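Local coordinates for probable protein phosphatase 2C 50 (Oryza sativa subsp. japonica, PDB 5ZCG) that probably removes phosphate from serine and threonine residues of target proteins, as a magnesium-dependent phosphatase of the PP2C family, at residues A19-P24 with Y71-I76; P24-V29 with V148-S153; A82-L87 with D104-K109. The protein carries 5 engineered substitutions. All coordinates share one frame; numbering follows the deposited sequence.

Interaction 1. Residues A19-P24 with Y71-I76; sequences ASAAVP and YCRERI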
ATOM      1  N   ALA A  19       9.364  -3.748  -3.954  1.00 29.86           N
ATOM      2  CA  ALA A  19       9.823  -5.122  -4.080  1.00 27.47           C
ATOM      3  C   ALA A  19       9.339  -5.670  -5.414  1.00 30.23           C
ATOM      4  O   ALA A  19       8.407  -5.139  -6.028  1.00 26.79           O
ATOM      5  CB  ALA A  19       9.324  -6.005  -2.927  1.00 28.03           C
ATOM      6  N   SER A  20       9.978  -6.750  -5.856  1.00 31.75           N
ATOM      7  CA  SER A  20       9.606  -7.353  -7.125  1.00 31.04           C
ATOM      8  C   SER A  20       9.834  -8.855  -7.059  1.00 30.20           C
ATOM      9  O   SER A  20      10.597  -9.357  -6.229  1.00 31.03           O
ATOM     10  CB  SER A  20      10.390  -6.730  -8.284  1.00 30.61           C
ATOM     11  OG  SER A  20      11.750  -7.112  -8.232  1.00 33.42           O
ATOM     12  N   ALA A  21       9.153  -9.568  -7.948  1.00 30.72           N
ATOM     13  CA  ALA A  21       9.253 -11.018  -8.026  1.00 28.06           C
ATOM     14  C   ALA A  21       9.250 -11.445  -9.483  1.00 26.81           C
ATOM     15  O   ALA A  21       8.522 -10.875 -10.301  1.00 28.28           O
ATOM     16  CB  ALA A  21       8.101 -11.709  -7.283  1.00 29.75           C
ATOM     17  N   ALA A  22      10.072 -12.446  -9.795  1.00 24.98           N
ATOM     18  CA  ALA A  22      10.094 -13.075 -11.109  1.00 26.66           C
ATOM     19  C   ALA A  22      10.379 -14.553 -10.888  1.00 31.51           C
ATOM     20  O   ALA A  22      11.509 -14.930 -10.567  1.00 34.68           O
ATOM     21  CB  ALA A  22      11.142 -12.439 -12.018  1.00 32.76           C
ATOM     22  N   VAL A  23       9.353 -15.382 -11.034  1.00 28.07           N
ATOM     23  CA  VAL A  23       9.418 -16.802 -10.725  1.00 34.49           C
ATOM     24  C   VAL A  23       9.060 -17.588 -11.981  1.00 33.19           C
ATOM     25  O   VAL A  23       7.892 -17.689 -12.353  1.00 29.20           O
ATOM     26  CB  VAL A  23       8.476 -17.170  -9.562  1.00 33.52           C
ATOM     27  CG1 VAL A  23       8.848 -18.525  -8.999  1.00 36.11           C
ATOM     28  CG2 VAL A  23       8.528 -16.099  -8.476  1.00 33.79           C
ATOM     29  N   PRO A  24      10.057 -18.121 -12.685  1.00 34.32           N
ATOM     30  CA  PRO A  24       9.763 -19.035 -13.795  1.00 33.95           C
ATOM     31  C   PRO A  24       9.142 -20.329 -13.295  1.00 35.56           C
ATOM     32  O   PRO A  24       9.455 -20.813 -12.204  1.00 36.51           O
ATOM     33  CB  PRO A  24      11.142 -19.292 -14.419  1.00 35.13           C
ATOM     34  CG  PRO A  24      11.991 -18.125 -13.972  1.00 36.60           C
ATOM     35  CD  PRO A  24      11.484 -17.764 -12.612  1.00 33.09           C
ATOM     36  N   TYR A  71       6.848  -9.209   1.966  1.00 28.60           N
ATOM     37  CA  TYR A  71       6.004 -10.371   2.210  1.00 30.21           C
ATOM     38  C   TYR A  71       5.261 -10.774   0.943  1.00 32.09           C
ATOM     39  O   TYR A  71       5.114 -11.966   0.654  1.00 32.65           O
ATOM     40  CB  TYR A  71       5.020 -10.089   3.346  1.00 25.86           C
ATOM     41  CG  TYR A  71       4.325 -11.339   3.829  1.00 30.48           C
ATOM     42  CD1 TYR A  71       4.943 -12.193   4.734  1.00 32.30           C
ATOM     43  CD2 TYR A  71       3.064 -11.679   3.360  1.00 33.43           C
ATOM     44  CE1 TYR A  71       4.320 -13.343   5.164  1.00 36.12           C
ATOM     45  CE2 TYR A  71       2.428 -12.834   3.787  1.00 32.45           C
ATOM     46  CZ  TYR A  71       3.062 -13.656   4.693  1.00 35.61           C
ATOM     47  OH  TYR A  71       2.441 -14.801   5.117  1.00 40.97           O
ATOM     48  N   CYS A  72       4.792  -9.793   0.166  1.00 28.60           N
ATOM     49  CA  CYS A  72       4.124 -10.116  -1.090  1.00 28.93           C
ATOM     50  C   CYS A  72       5.089 -10.795  -2.049  1.00 30.41           C
ATOM     51  O   CYS A  72       4.765 -11.838  -2.634  1.00 28.78           O
ATOM     52  CB  CYS A  72       3.532  -8.858  -1.715  1.00 27.52           C
ATOM     53  SG  CYS A  72       2.054  -8.246  -0.875  1.00 30.11           S
ATOM     54  N   ARG A  73       6.300 -10.234  -2.179  1.00 23.89           N
ATOM     55  CA  ARG A  73       7.325 -10.834  -3.028  1.00 30.70           C
ATOM     56  C   ARG A  73       7.574 -12.293  -2.666  1.00 33.28           C
ATOM     57  O   ARG A  73       7.794 -13.130  -3.547  1.00 35.00           O
ATOM     58  CB  ARG A  73       8.632 -10.037  -2.932  1.00 30.73           C
ATOM     59  CG  ARG A  73       9.835 -10.754  -3.534  1.00 33.50           C
ATOM     60  CD  ARG A  73      11.161 -10.084  -3.173  1.00 42.20           C
ATOM     61  NE  ARG A  73      11.526 -10.295  -1.776  1.00 50.79           N
ATOM     62  CZ  ARG A  73      12.115  -9.383  -1.007  1.00 56.92           C
ATOM     63  NH1 ARG A  73      12.413  -8.185  -1.495  1.00 57.29           N
ATOM     64  NH2 ARG A  73      12.407  -9.672   0.254  1.00 60.95           N
ATOM     65  N   GLU A  74       7.558 -12.616  -1.372  1.00 35.72           N
ATOM     66  CA  GLU A  74       7.863 -13.982  -0.955  1.00 38.54           C
ATOM     67  C   GLU A  74       6.654 -14.916  -0.959  1.00 36.96           C
ATOM     68  O   GLU A  74       6.834 -16.132  -1.086  1.00 37.13           O
ATOM     69  CB  GLU A  74       8.491 -13.985   0.445  1.00 42.88           C
ATOM     70  CG  GLU A  74       9.744 -13.126   0.562  1.00 51.85           C
ATOM     71  CD  GLU A  74      10.987 -13.817   0.022  1.00 59.88           C
ATOM     72  OE1 GLU A  74      12.071 -13.197   0.038  1.00 62.60           O
ATOM     73  OE2 GLU A  74      10.882 -14.982  -0.418  1.00 63.84           O
ATOM     74  N   ARG A  75       5.434 -14.392  -0.839  1.00 33.78           N
ATOM     75  CA  ARG A  75       4.273 -15.237  -0.577  1.00 32.01           C
ATOM     76  C   ARG A  75       3.250 -15.316  -1.700  1.00 27.57           C
ATOM     77  O   ARG A  75       2.539 -16.324  -1.782  1.00 33.54           O
ATOM     78  CB  ARG A  75       3.553 -14.769   0.693  1.00 39.18           C
ATOM     79  CG  ARG A  75       4.145 -15.335   1.971  1.00 44.35           C
ATOM     80  CD  ARG A  75       4.088 -16.854   1.988  1.00 40.56           C
ATOM     81  NE  ARG A  75       2.759 -17.354   2.316  1.00 41.08           N
ATOM     82  CZ  ARG A  75       2.472 -18.640   2.489  1.00 43.23           C
ATOM     83  NH1 ARG A  75       3.427 -19.552   2.362  1.00 43.84           N
ATOM     84  NH2 ARG A  75       1.235 -19.017   2.788  1.00 42.90           N
ATOM     85  N   ILE A  76       3.088 -14.269  -2.516  1.00 25.62           N
ATOM     86  CA  ILE A  76       1.981 -14.285  -3.467  1.00 26.50           C
ATOM     87  C   ILE A  76       2.130 -15.446  -4.441  1.00 27.83           C
ATOM     88  O   ILE A  76       1.157 -16.147  -4.735  1.00 27.82           O
ATOM     89  CB  ILE A  76       1.859 -12.944  -4.208  1.00 30.33           C
ATOM     90  CG1 ILE A  76       1.179 -11.912  -3.309  1.00 33.57           C
ATOM     91  CG2 ILE A  76       1.058 -13.135  -5.494  1.00 30.25           C
ATOM     92  CD1 ILE A  76       0.830 -10.627  -4.017  1.00 39.08           C
TER
HETATM   93  O   HOH W   1      12.589  -7.269  -4.318  1.00 30.71           O
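Arg73 lies across the strand, CB and NH1 both near the methyl of Ala19 and the methylenes between them on the backbone O of Ser20. Its CB packs against CB of Ala19 at 4.1 Å. Next, CG lies 3.1 Å from the backbone oxygen of Ser20, and CD stays close to that same oxygen at 3.2 Å, so two successive methylenes lean on one carbonyl. The first torsion explains this: CG stands anti to the backbone N (chi1 167°), which sends the chain outward across the strand backbone. A bend at chi3 (72°) then turns the head group. NE makes a weak hydrogen bond, part of a salt bridge, to OE1 of Glu74, whose carboxylate lies at the guanidinium edge, in its plane. NH1 passes the methyl of Ala19 at an oblique angle and gives a hydrogen bond of 3.0 Å to a water; the water also accepts from Ser20 N at 3.1 Å, bridging the head group to the strand. This is the helix-on-sheet layer of the PP2C alpha/beta sandwich: helix 67-91 lies on the sheet that contains strand 18-28, and the two local axes approach to 7.5 Å with only 21° between their directions. Ala19 and Ala21 both turn their CB toward the helix; CB of Ala21 sits 4.0 Å from the backbone oxygen of Arg73. Beside it in the sheet, strand 53-63 bonds through its backbone to strand 18-28, and its Phe60 touches Ala21, Cys72 and Ile76. At the other side of the helix, Tyr71 and Arg75 both bond to Glu117 of helix 99-118.

Interaction 2. Residues P24-V29 with V148-S153; sequences PRFADV and VALVCS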
ATOM      1  N   PRO A  24      10.057 -18.121 -12.685  1.00 34.32           N
ATOM      2  CA  PRO A  24       9.763 -19.035 -13.795  1.00 33.95           C
ATOM      3  C   PRO A  24       9.142 -20.329 -13.295  1.00 35.56           C
ATOM      4  O   PRO A  24       9.455 -20.813 -12.204  1.00 36.51           O
ATOM      5  CB  PRO A  24      11.142 -19.292 -14.419  1.00 35.13           C
ATOM      6  CG  PRO A  24      11.991 -18.125 -13.972  1.00 36.60           C
ATOM      7  CD  PRO A  24      11.484 -17.764 -12.612  1.00 33.09           C
ATOM      8  N   ARG A  25       8.263 -20.891 -14.129  1.00 36.74           N
ATOM      9  CA  ARG A  25       7.622 -22.185 -13.878  1.00 36.67           C
ATOM     10  C   ARG A  25       7.089 -22.295 -12.452  1.00 33.31           C
ATOM     11  O   ARG A  25       7.246 -23.319 -11.782  1.00 31.81           O
ATOM     12  CB  ARG A  25       8.589 -23.330 -14.187  1.00 42.54           C
ATOM     13  CG  ARG A  25       9.070 -23.356 -15.631  1.00 49.19           C
ATOM     14  CD  ARG A  25      10.299 -24.246 -15.801  1.00 55.48           C
ATOM     15  NE  ARG A  25      11.443 -23.760 -15.032  1.00 62.36           N
ATOM     16  CZ  ARG A  25      12.344 -22.892 -15.488  1.00 66.04           C
ATOM     17  NH1 ARG A  25      12.245 -22.400 -16.718  1.00 66.91           N
ATOM     18  NH2 ARG A  25      13.350 -22.514 -14.710  1.00 65.18           N
ATOM     19  N   PHE A  26       6.446 -21.222 -11.980  1.00 30.50           N
ATOM     20  CA  PHE A  26       5.969 -21.185 -10.604  1.00 30.38           C
ATOM     21  C   PHE A  26       4.763 -22.089 -10.390  1.00 33.21           C
ATOM     22  O   PHE A  26       4.478 -22.465  -9.247  1.00 31.85           O
ATOM     23  CB  PHE A  26       5.628 -19.742 -10.200  1.00 31.65           C
ATOM     24  CG  PHE A  26       4.205 -19.346 -10.493  1.00 29.85           C
ATOM     25  CD1 PHE A  26       3.803 -19.066 -11.792  1.00 27.09           C
ATOM     26  CD2 PHE A  26       3.264 -19.265  -9.471  1.00 31.88           C
ATOM     27  CE1 PHE A  26       2.492 -18.710 -12.072  1.00 27.00           C
ATOM     28  CE2 PHE A  26       1.948 -18.909  -9.740  1.00 27.39           C
ATOM     29  CZ  PHE A  26       1.560 -18.634 -11.043  1.00 28.38           C
ATOM     30  N   ALA A  27       4.054 -22.442 -11.457  1.00 32.58           N
ATOM     31  CA  ALA A  27       2.837 -23.230 -11.340  1.00 31.97           C
ATOM     32  C   ALA A  27       2.474 -23.779 -12.709  1.00 33.76           C
ATOM     33  O   ALA A  27       3.051 -23.401 -13.733  1.00 31.82           O
ATOM     34  CB  ALA A  27       1.675 -22.398 -10.775  1.00 28.13           C
ATOM     35  N   ASP A  28       1.499 -24.678 -12.705  1.00 29.16           N
ATOM     36  CA  ASP A  28       0.835 -25.144 -13.911  1.00 36.16           C
ATOM     37  C   ASP A  28      -0.524 -24.465 -13.978  1.00 36.50           C
ATOM     38  O   ASP A  28      -1.230 -24.385 -12.968  1.00 40.27           O
ATOM     39  CB  ASP A  28       0.669 -26.665 -13.908  1.00 43.87           C
ATOM     40  CG  ASP A  28       1.946 -27.399 -14.283  1.00 50.87           C
ATOM     41  OD1 ASP A  28       2.880 -26.755 -14.807  1.00 52.63           O
ATOM     42  OD2 ASP A  28       2.005 -28.629 -14.068  1.00 53.79           O
ATOM     43  N   VAL A  29      -0.860 -23.911 -15.135  1.00 34.89           N
ATOM     44  CA  VAL A  29      -2.167 -23.281 -15.290  1.00 35.51           C
ATOM     45  C   VAL A  29      -3.170 -24.368 -15.657  1.00 35.47           C
ATOM     46  O   VAL A  29      -2.941 -25.111 -16.621  1.00 37.16           O
ATOM     47  CB  VAL A  29      -2.132 -22.170 -16.349  1.00 39.30           C
ATOM     48  CG1 VAL A  29      -3.539 -21.835 -16.832  1.00 36.14           C
ATOM     49  CG2 VAL A  29      -1.455 -20.942 -15.780  1.00 44.39           C
ATOM     50  N   VAL A 148       0.506  -8.180 -10.613  1.00 28.70           N
ATOM     51  CA  VAL A 148       1.127  -9.440 -10.990  1.00 27.67           C
ATOM     52  C   VAL A 148       0.626  -9.854 -12.365  1.00 27.01           C
ATOM     53  O   VAL A 148      -0.512  -9.575 -12.756  1.00 28.19           O
ATOM     54  CB  VAL A 148       0.882 -10.561  -9.946  1.00 28.65           C
ATOM     55  CG1 VAL A 148       1.117 -10.040  -8.522  1.00 24.92           C
ATOM     56  CG2 VAL A 148      -0.505 -11.157 -10.091  1.00 33.52           C
ATOM     57  N   ALA A 149       1.512 -10.513 -13.098  1.00 26.59           N
ATOM     58  CA  ALA A 149       1.243 -11.032 -14.428  1.00 32.87           C
ATOM     59  C   ALA A 149       1.680 -12.488 -14.459  1.00 30.79           C
ATOM     60  O   ALA A 149       2.862 -12.797 -14.270  1.00 31.00           O
ATOM     61  CB  ALA A 149       1.974 -10.223 -15.499  1.00 35.95           C
ATOM     62  N   LEU A 150       0.717 -13.374 -14.659  1.00 30.13           N
ATOM     63  CA  LEU A 150       0.981 -14.758 -14.994  1.00 28.01           C
ATOM     64  C   LEU A 150       1.171 -14.839 -16.500  1.00 27.48           C
ATOM     65  O   LEU A 150       0.321 -14.375 -17.265  1.00 28.39           O
ATOM     66  CB  LEU A 150      -0.179 -15.642 -14.531  1.00 32.56           C
ATOM     67  CG  LEU A 150      -0.173 -17.129 -14.877  1.00 34.89           C
ATOM     68  CD1 LEU A 150      -0.879 -17.893 -13.766  1.00 34.01           C
ATOM     69  CD2 LEU A 150      -0.845 -17.380 -16.216  1.00 37.04           C
ATOM     70  N   VAL A 151       2.293 -15.400 -16.924  1.00 27.42           N
ATOM     71  CA  VAL A 151       2.639 -15.503 -18.331  1.00 32.39           C
ATOM     72  C   VAL A 151       2.756 -16.979 -18.675  1.00 30.93           C
ATOM     73  O   VAL A 151       3.461 -17.728 -17.992  1.00 29.24           O
ATOM     74  CB  VAL A 151       3.950 -14.762 -18.655  1.00 29.62           C
ATOM     75  CG1 VAL A 151       4.301 -14.944 -20.118  1.00 27.86           C
ATOM     76  CG2 VAL A 151       3.837 -13.279 -18.283  1.00 27.97           C
ATOM     77  N   CYS A 152       2.051 -17.395 -19.716  1.00 30.39           N
ATOM     78  CA  CYS A 152       2.244 -18.706 -20.317  1.00 34.46           C
ATOM     79  C   CYS A 152       2.338 -18.511 -21.822  1.00 35.06           C
ATOM     80  O   CYS A 152       2.325 -17.381 -22.320  1.00 37.13           O
ATOM     81  CB  CYS A 152       1.120 -19.678 -19.923  1.00 34.08           C
ATOM     82  SG  CYS A 152      -0.505 -19.286 -20.597  1.00 35.92           S
ATOM     83  N   SER A 153       2.449 -19.619 -22.554  1.00 34.59           N
ATOM     84  CA  SER A 153       2.704 -19.516 -23.987  1.00 39.25           C
ATOM     85  C   SER A 153       1.561 -18.820 -24.713  1.00 35.25           C
ATOM     86  O   SER A 153       1.788 -18.076 -25.672  1.00 36.36           O
ATOM     87  CB  SER A 153       2.937 -20.908 -24.575  1.00 44.97           C
ATOM     88  OG  SER A 153       3.852 -21.626 -23.772  1.00 52.03           O
TER
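Leu150 pushes its branched end between Phe26 and Val29, one methyl shared by both neighbours and the other directed to the valine. CD1 meets the far end of the Phe26 ring, 3.7 Å from CZ, and it lies at the ring edge, in plane, instead of over a face. The two side chains cross at about a right angle. One face of that ring is taken by its own neighbour Ala27, whose CB stands 3.6 Å above the centre. On Val29 a single branch does the touching: CG2 sits against the fork of the leucine, 3.6 Å from CD2 and 3.7 Å from CD1 of Leu150. That placement follows from the valine torsion, with CG1 anti to the backbone N (chi1 162°) and CG2 anti to the carbonyl carbon. Replacing Leu150 by an alanine would probably leave both the ring edge of Phe26 and CG2 of Val29 without their apolar partner and open a gap between them. The backbones stay well apart, the nearest CA atoms being those of Val29 and Cys152 at 8.1 Å, so the contact is made through side chains. Between the two strands runs strand 53-63, bonded through its backbone to Ala27 on one side and Ala149 on the other, with Ala54 touching both Val29 and Leu150. Leu84 of helix 67-91 touches Phe26 and Leu150. Such a cluster, reaching over a middle strand to a covering helix, belongs to the sheet-helix core of the PP2C sandwich.

Interaction 3. Residues A82-L87 with D104-K109; sequences AALARL and DDVFTK. Engineered in segment 82-87: Ala82 (natural residue Glu), Ala83 (natural residue Glu), Ala85 (natural residue Lys).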
ATOM      1  N   ALA A  82      -0.353 -22.803  -5.095  1.00 31.17           N
ATOM      2  CA  ALA A  82      -1.179 -23.768  -4.369  1.00 32.45           C
ATOM      3  C   ALA A  82      -2.653 -23.631  -4.739  1.00 33.80           C
ATOM      4  O   ALA A  82      -3.354 -24.639  -4.917  1.00 34.43           O
ATOM      5  CB  ALA A  82      -0.988 -23.595  -2.862  1.00 31.60           C
ATOM      6  N   ALA A  83      -3.144 -22.395  -4.858  1.00 32.28           N
ATOM      7  CA  ALA A  83      -4.547 -22.183  -5.204  1.00 31.42           C
ATOM      8  C   ALA A  83      -4.850 -22.680  -6.611  1.00 35.04           C
ATOM      9  O   ALA A  83      -5.926 -23.238  -6.857  1.00 35.86           O
ATOM     10  CB  ALA A  83      -4.908 -20.701  -5.068  1.00 27.73           C
ATOM     11  N   LEU A  84      -3.911 -22.507  -7.541  1.00 31.36           N
ATOM     12  CA  LEU A  84      -4.117 -22.994  -8.902  1.00 32.15           C
ATOM     13  C   LEU A  84      -4.149 -24.516  -8.943  1.00 33.11           C
ATOM     14  O   LEU A  84      -4.962 -25.104  -9.669  1.00 38.66           O
ATOM     15  CB  LEU A  84      -3.026 -22.452  -9.827  1.00 33.28           C
ATOM     16  CG  LEU A  84      -3.201 -20.985 -10.234  1.00 33.80           C
ATOM     17  CD1 LEU A  84      -1.973 -20.473 -10.968  1.00 27.30           C
ATOM     18  CD2 LEU A  84      -4.449 -20.823 -11.090  1.00 37.69           C
ATOM     19  N   ALA A  85      -3.274 -25.174  -8.178  1.00 31.56           N
ATOM     20  CA  ALA A  85      -3.311 -26.637  -8.147  1.00 41.57           C
ATOM     21  C   ALA A  85      -4.625 -27.144  -7.547  1.00 39.75           C
ATOM     22  O   ALA A  85      -5.269 -28.048  -8.106  1.00 41.75           O
ATOM     23  CB  ALA A  85      -2.111 -27.176  -7.367  1.00 45.94           C
ATOM     24  N   ARG A  86      -5.057 -26.542  -6.434  1.00 40.87           N
ATOM     25  CA  ARG A  86      -6.327 -26.929  -5.828  1.00 44.62           C
ATOM     26  C   ARG A  86      -7.487 -26.688  -6.787  1.00 43.10           C
ATOM     27  O   ARG A  86      -8.410 -27.509  -6.882  1.00 39.03           O
ATOM     28  CB  ARG A  86      -6.547 -26.158  -4.526  1.00 50.18           C
ATOM     29  CG  ARG A  86      -5.797 -26.715  -3.328  1.00 59.82           C
ATOM     30  CD  ARG A  86      -5.997 -25.854  -2.080  1.00 68.70           C
ATOM     31  NE  ARG A  86      -7.176 -24.993  -2.169  1.00 75.33           N
ATOM     32  CZ  ARG A  86      -7.149 -23.668  -2.042  1.00 76.96           C
ATOM     33  NH1 ARG A  86      -5.999 -23.043  -1.820  1.00 77.98           N
ATOM     34  NH2 ARG A  86      -8.270 -22.965  -2.140  1.00 76.16           N
ATOM     35  N   LEU A  87      -7.451 -25.570  -7.518  1.00 38.38           N
ATOM     36  CA  LEU A  87      -8.533 -25.256  -8.439  1.00 40.71           C
ATOM     37  C   LEU A  87      -8.571 -26.242  -9.600  1.00 41.99           C
ATOM     38  O   LEU A  87      -9.653 -26.622 -10.050  1.00 39.98           O
ATOM     39  CB  LEU A  87      -8.389 -23.822  -8.946  1.00 40.35           C
ATOM     40  CG  LEU A  87      -9.381 -23.357 -10.013  1.00 41.06           C
ATOM     41  CD1 LEU A  87     -10.818 -23.503  -9.525  1.00 37.84           C
ATOM     42  CD2 LEU A  87      -9.082 -21.917 -10.429  1.00 41.64           C
ATOM     43  N   ASP A 104     -11.091 -14.549 -11.703  1.00 33.83           N
ATOM     44  CA  ASP A 104     -11.389 -13.542 -10.691  1.00 33.94           C
ATOM     45  C   ASP A 104     -11.352 -14.145  -9.298  1.00 33.30           C
ATOM     46  O   ASP A 104     -10.759 -13.568  -8.382  1.00 31.88           O
ATOM     47  CB  ASP A 104     -12.766 -12.924 -10.939  1.00 38.12           C
ATOM     48  CG  ASP A 104     -12.824 -12.101 -12.204  1.00 46.67           C
ATOM     49  OD1 ASP A 104     -11.755 -11.816 -12.787  1.00 51.42           O
ATOM     50  OD2 ASP A 104     -13.946 -11.738 -12.616  1.00 50.11           O
ATOM     51  N   ASP A 105     -11.971 -15.316  -9.123  1.00 34.12           N
ATOM     52  CA  ASP A 105     -12.085 -15.893  -7.791  1.00 34.73           C
ATOM     53  C   ASP A 105     -10.741 -16.388  -7.275  1.00 32.33           C
ATOM     54  O   ASP A 105     -10.413 -16.183  -6.105  1.00 31.35           O
ATOM     55  CB  ASP A 105     -13.107 -17.030  -7.797  1.00 41.45           C
ATOM     56  CG  ASP A 105     -13.292 -17.649  -6.429  1.00 46.84           C
ATOM     57  OD1 ASP A 105     -13.811 -16.956  -5.532  1.00 51.62           O
ATOM     58  OD2 ASP A 105     -12.917 -18.825  -6.247  1.00 52.00           O
ATOM     59  N   VAL A 106      -9.948 -17.042  -8.125  1.00 35.67           N
ATOM     60  CA  VAL A 106      -8.674 -17.565  -7.647  1.00 34.88           C
ATOM     61  C   VAL A 106      -7.727 -16.417  -7.297  1.00 31.38           C
ATOM     62  O   VAL A 106      -7.061 -16.442  -6.251  1.00 30.99           O
ATOM     63  CB  VAL A 106      -8.066 -18.552  -8.668  1.00 37.06           C
ATOM     64  CG1 VAL A 106      -7.612 -17.855  -9.943  1.00 40.27           C
ATOM     65  CG2 VAL A 106      -6.909 -19.320  -8.042  1.00 38.12           C
ATOM     66  N   PHE A 107      -7.716 -15.349  -8.104  1.00 28.66           N
ATOM     67  CA  PHE A 107      -6.841 -14.228  -7.760  1.00 29.80           C
ATOM     68  C   PHE A 107      -7.366 -13.460  -6.547  1.00 30.13           C
ATOM     69  O   PHE A 107      -6.580 -13.035  -5.688  1.00 29.69           O
ATOM     70  CB  PHE A 107      -6.672 -13.301  -8.961  1.00 28.77           C
ATOM     71  CG  PHE A 107      -5.510 -13.663  -9.841  1.00 28.37           C
ATOM     72  CD1 PHE A 107      -4.209 -13.552  -9.372  1.00 25.88           C
ATOM     73  CD2 PHE A 107      -5.716 -14.112 -11.128  1.00 26.01           C
ATOM     74  CE1 PHE A 107      -3.144 -13.884 -10.174  1.00 27.25           C
ATOM     75  CE2 PHE A 107      -4.648 -14.450 -11.936  1.00 28.90           C
ATOM     76  CZ  PHE A 107      -3.361 -14.334 -11.457  1.00 26.59           C
ATOM     77  N   THR A 108      -8.687 -13.289  -6.445  1.00 29.47           N
ATOM     78  CA  THR A 108      -9.266 -12.604  -5.294  1.00 30.43           C
ATOM     79  C   THR A 108      -8.953 -13.351  -4.006  1.00 32.35           C
ATOM     80  O   THR A 108      -8.549 -12.744  -3.006  1.00 32.93           O
ATOM     81  CB  THR A 108     -10.778 -12.460  -5.484  1.00 33.48           C
ATOM     82  OG1 THR A 108     -11.042 -11.522  -6.533  1.00 36.02           O
ATOM     83  CG2 THR A 108     -11.447 -11.983  -4.197  1.00 32.10           C
ATOM     84  N   LYS A 109      -9.123 -14.680  -4.020  1.00 25.77           N
ATOM     85  CA  LYS A 109      -8.850 -15.487  -2.837  1.00 26.48           C
ATOM     86  C   LYS A 109      -7.366 -15.497  -2.496  1.00 25.46           C
ATOM     87  O   LYS A 109      -7.002 -15.461  -1.317  1.00 23.88           O
ATOM     88  CB  LYS A 109      -9.359 -16.917  -3.048  1.00 34.44           C
ATOM     89  CG  LYS A 109     -10.786 -17.168  -2.559  1.00 43.80           C
ATOM     90  CD  LYS A 109     -11.779 -16.216  -3.211  1.00 53.01           C
ATOM     91  CE  LYS A 109     -13.015 -16.003  -2.351  1.00 59.14           C
ATOM     92  NZ  LYS A 109     -13.725 -14.744  -2.722  1.00 61.81           N
TER
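Helix segments 82-87 and 104-109 run roughly antiparallel, their axes inclined at 142° and 10.2 Å apart at closest approach, with the nearest CA atoms those of Ala83 and Val106 at 6.7 Å. Val106 carries the contact, touching Ala83, Leu84 and Leu87. Its CG1 sits between the backbone N and the carbonyl carbon (chi1 69°), which leaves CG2 anti to the backbone N and pointing across to meet CB of Ala83 at 3.8 Å. That alanine is engineered, glutamate being the natural residue. One turn on, CD2 of Leu87 comes at about a right angle to the valine and rests 3.9 Å from its CB. Leu84 adds a looser touch, CD2 to CG2 at 4.2 Å, from the flank facing the sheet, and also touches Pro30. Away from the interface, Asp104 O takes two hydrogen bonds from Thr108, one from N and one from OG1 at 2.8 Å; these arrive from opposite faces of the carbonyl plane. Phe107 directs its ring to Val148, Val157 and Ala159. Together these contacts describe two neighbouring antiparallel helices laid on one sheet, the helical layer on one side of the PP2C alpha/beta sandwich.

Overall arrangement
From the N terminus, strand 18-28 supplies the first partner of interactions 1 and 2, which meet at the corner at Pro24. Interaction 1 closes a loop of 46 residues when helix 67-91 returns to the strand. Interaction 3 follows in series, joining the later part of that helix to helix 99-118 across 16 residues. Interaction 2 closes last, when strand 143-151 arrives after 118 residues; its span crosses that of interaction 1 and encloses interaction 3. Interactions 2 and 3 touch, Leu84 CD1 lying 4.0 Å from Leu150 CD1, whereas interactions 1 and 3 stay about 6 Å apart at their nearest atoms. Together they fasten two helices to one another and to one sheet.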